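Local coordinates for protein xyloglucan-specific endo-beta-1,4-glucanase BoGH9A (Bacteroides ovatus, PDB 6DHT) that hydrolyses internal beta-1,4-glucosidic linkages in the backbone of xyloglucan, releasing xyloglucan oligosaccharides for the gut bacterium, at residues K302-A307 and W344-L349. Sequence-based numbering, arbitrary orientation.
Sequences KAYAWA and WAASEL
Y304 meets A345, A346 and L349 along its length, from CB to the hydroxyl, and every touch between 302-307 and 344-349 passes through this tyrosine. The contacts are van der Waals and mostly apolar. The methyl of A345 comes up to the ring in its own plane, at the edge, with CB 3.9 Å from CD2 of Y304. One helical turn on, CD1 of L349 lies obliquely to the ring at its root, 3.7 Å from CB of Y304 and equally near CG. With CG anti to the backbone N (chi1 -173°), the tyrosine side chain reaches out from its helix across the second one, which carries its far end to A346, whose CB packs 3.8 Å from the Y304 OH. That hydroxyl is buried here and has no hydrogen-bonding partner in the model. The ring also stacks edge-to-face with Y358 of helix 356-364. A leucine at Y304 would probably leave A346 without the hydroxyl end it packs on, take the ring edge from A345 and deprive Y358 of its aromatic partner.

A side-chain hydrogen bond within 344-349 lies on the side turned from Y304. W344 NE1 donates to the anti lone pair of E348 OE2 over 3.0 Å, with the acceptor 16° out of the indole plane. The other carboxylate oxygen of E348 forms a salt bridge with R280, tying this helix to helix 265-281.

The segment axes stay 11.2 Å apart and run roughly antiparallel, at 143°, a wide spacing that Y304 alone spans from 302-307; L349 also packs on L297 and A300, farther back on helix 292-309. Both helices belong to the helical catalytic domain of family 9, the (alpha/alpha)6 barrel, and meet away from its active-site residues.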
loop_
_atom_site.group_PDB
_atom_site.type_symbol
_atom_site.label_atom_id
_atom_site.label_comp_id
_atom_site.label_asym_id
_atom_site.label_seq_id
_atom_site.Cartn_x
_atom_site.Cartn_y
_atom_site.Cartn_z
ATOM N N LYS A 302 -4.717 -20.638 16.615
ATOM C CA LYS A 302 -5.272 -21.786 15.903
ATOM C C LYS A 302 -4.809 -21.813 14.436
ATOM O O LYS A 302 -4.514 -22.865 13.883
ATOM C CB LYS A 302 -6.806 -21.786 15.963
ATOM C CG LYS A 302 -7.396 -22.199 17.311
ATOM C CD LYS A 302 -8.855 -22.629 17.191
ATOM C CE LYS A 302 -8.998 -23.981 16.470
ATOM N NZ LYS A 302 -10.422 -24.400 16.304
ATOM N N ALA A 303 -4.731 -20.652 13.788
ATOM C CA ALA A 303 -4.264 -20.624 12.411
ATOM C C ALA A 303 -2.789 -20.987 12.295
ATOM O O ALA A 303 -2.380 -21.690 11.381
ATOM C CB ALA A 303 -4.506 -19.237 11.794
ATOM N N TYR A 304 -1.974 -20.489 13.222
ATOM C CA TYR A 304 -0.566 -20.811 13.192
ATOM C C TYR A 304 -0.368 -22.322 13.404
ATOM O O TYR A 304 0.436 -22.952 12.714
ATOM C CB TYR A 304 0.165 -19.988 14.263
ATOM C CG TYR A 304 1.659 -20.122 14.210
ATOM C CD1 TYR A 304 2.311 -21.105 14.939
ATOM C CD2 TYR A 304 2.429 -19.253 13.447
ATOM C CE1 TYR A 304 3.669 -21.241 14.889
ATOM C CE2 TYR A 304 3.798 -19.379 13.391
ATOM C CZ TYR A 304 4.413 -20.375 14.122
ATOM O OH TYR A 304 5.775 -20.512 14.073
ATOM N N ALA A 305 -1.121 -22.874 14.347
ATOM C CA ALA A 305 -1.097 -24.315 14.590
ATOM C C ALA A 305 -1.400 -25.093 13.305
ATOM O O ALA A 305 -0.687 -26.040 12.961
ATOM C CB ALA A 305 -2.075 -24.670 15.676
ATOM N N TRP A 306 -2.438 -24.683 12.580
ATOM C CA TRP A 306 -2.767 -25.344 11.323
ATOM C C TRP A 306 -1.593 -25.270 10.364
ATOM O O TRP A 306 -1.233 -26.256 9.739
ATOM C CB TRP A 306 -4.024 -24.737 10.689
ATOM C CG TRP A 306 -4.516 -25.470 9.460
ATOM C CD1 TRP A 306 -5.532 -26.391 9.400
ATOM C CD2 TRP A 306 -4.018 -25.343 8.124
ATOM N NE1 TRP A 306 -5.692 -26.827 8.114
ATOM C CE2 TRP A 306 -4.776 -26.207 7.309
ATOM C CE3 TRP A 306 -3.002 -24.586 7.539
ATOM C CZ2 TRP A 306 -4.545 -26.330 5.943
ATOM C CZ3 TRP A 306 -2.778 -24.706 6.200
ATOM C CH2 TRP A 306 -3.546 -25.572 5.405
ATOM N N ALA A 307 -0.979 -24.091 10.236
ATOM C CA ALA A 307 0.142 -23.938 9.339
ATOM C C ALA A 307 1.343 -24.828 9.700
ATOM O O ALA A 307 2.056 -25.307 8.813
ATOM C CB ALA A 307 0.569 -22.467 9.301
ATOM N N TRP A 344 7.042 -13.627 10.037
ATOM C CA TRP A 344 6.157 -12.531 10.430
ATOM C C TRP A 344 5.133 -13.002 11.476
ATOM O O TRP A 344 4.977 -12.382 12.539
ATOM C CB TRP A 344 5.493 -11.883 9.188
ATOM C CG TRP A 344 4.526 -10.809 9.543
ATOM C CD1 TRP A 344 4.620 -9.927 10.573
ATOM C CD2 TRP A 344 3.271 -10.539 8.899
ATOM N NE1 TRP A 344 3.505 -9.117 10.624
ATOM C CE2 TRP A 344 2.675 -9.456 9.588
ATOM C CE3 TRP A 344 2.613 -11.079 7.791
ATOM C CZ2 TRP A 344 1.432 -8.937 9.233
ATOM C CZ3 TRP A 344 1.372 -10.548 7.432
ATOM C CH2 TRP A 344 0.805 -9.484 8.154
ATOM N N ALA A 345 4.471 -14.125 11.211
ATOM C CA ALA A 345 3.513 -14.652 12.168
ATOM C C ALA A 345 4.106 -15.003 13.536
ATOM O O ALA A 345 3.545 -14.652 14.548
ATOM C CB ALA A 345 2.797 -15.882 11.595
ATOM N N ALA A 346 5.237 -15.702 13.535
ATOM C CA ALA A 346 5.854 -16.092 14.802
ATOM C C ALA A 346 6.264 -14.836 15.555
ATOM O O ALA A 346 6.100 -14.771 16.776
ATOM C CB ALA A 346 7.033 -16.991 14.545
ATOM N N SER A 347 6.797 -13.838 14.839
ATOM C CA SER A 347 7.193 -12.574 15.487
ATOM C C SER A 347 5.997 -11.886 16.146
ATOM O O SER A 347 6.048 -11.521 17.318
ATOM C CB SER A 347 7.876 -11.632 14.500
ATOM O OG SER A 347 9.107 -12.162 14.067
ATOM N N GLU A 348 4.888 -11.753 15.416
ATOM C CA GLU A 348 3.714 -11.136 15.987
ATOM C C GLU A 348 3.201 -11.926 17.184
ATOM O O GLU A 348 2.767 -11.337 18.146
ATOM C CB GLU A 348 2.612 -10.984 14.923
ATOM C CG GLU A 348 2.945 -10.059 13.765
ATOM C CD GLU A 348 2.950 -8.567 14.146
ATOM O OE1 GLU A 348 2.738 -8.192 15.336
ATOM O OE2 GLU A 348 3.177 -7.747 13.221
ATOM N N LEU A 349 3.175 -13.254 17.062
ATOM C CA LEU A 349 2.690 -14.068 18.168
ATOM C C LEU A 349 3.597 -13.959 19.388
ATOM O O LEU A 349 3.115 -13.897 20.504
ATOM C CB LEU A 349 2.505 -15.522 17.730
ATOM C CG LEU A 349 1.168 -15.706 16.986
ATOM C CD1 LEU A 349 1.160 -16.954 16.127
ATOM C CD2 LEU A 349 -0.031 -15.671 17.937
#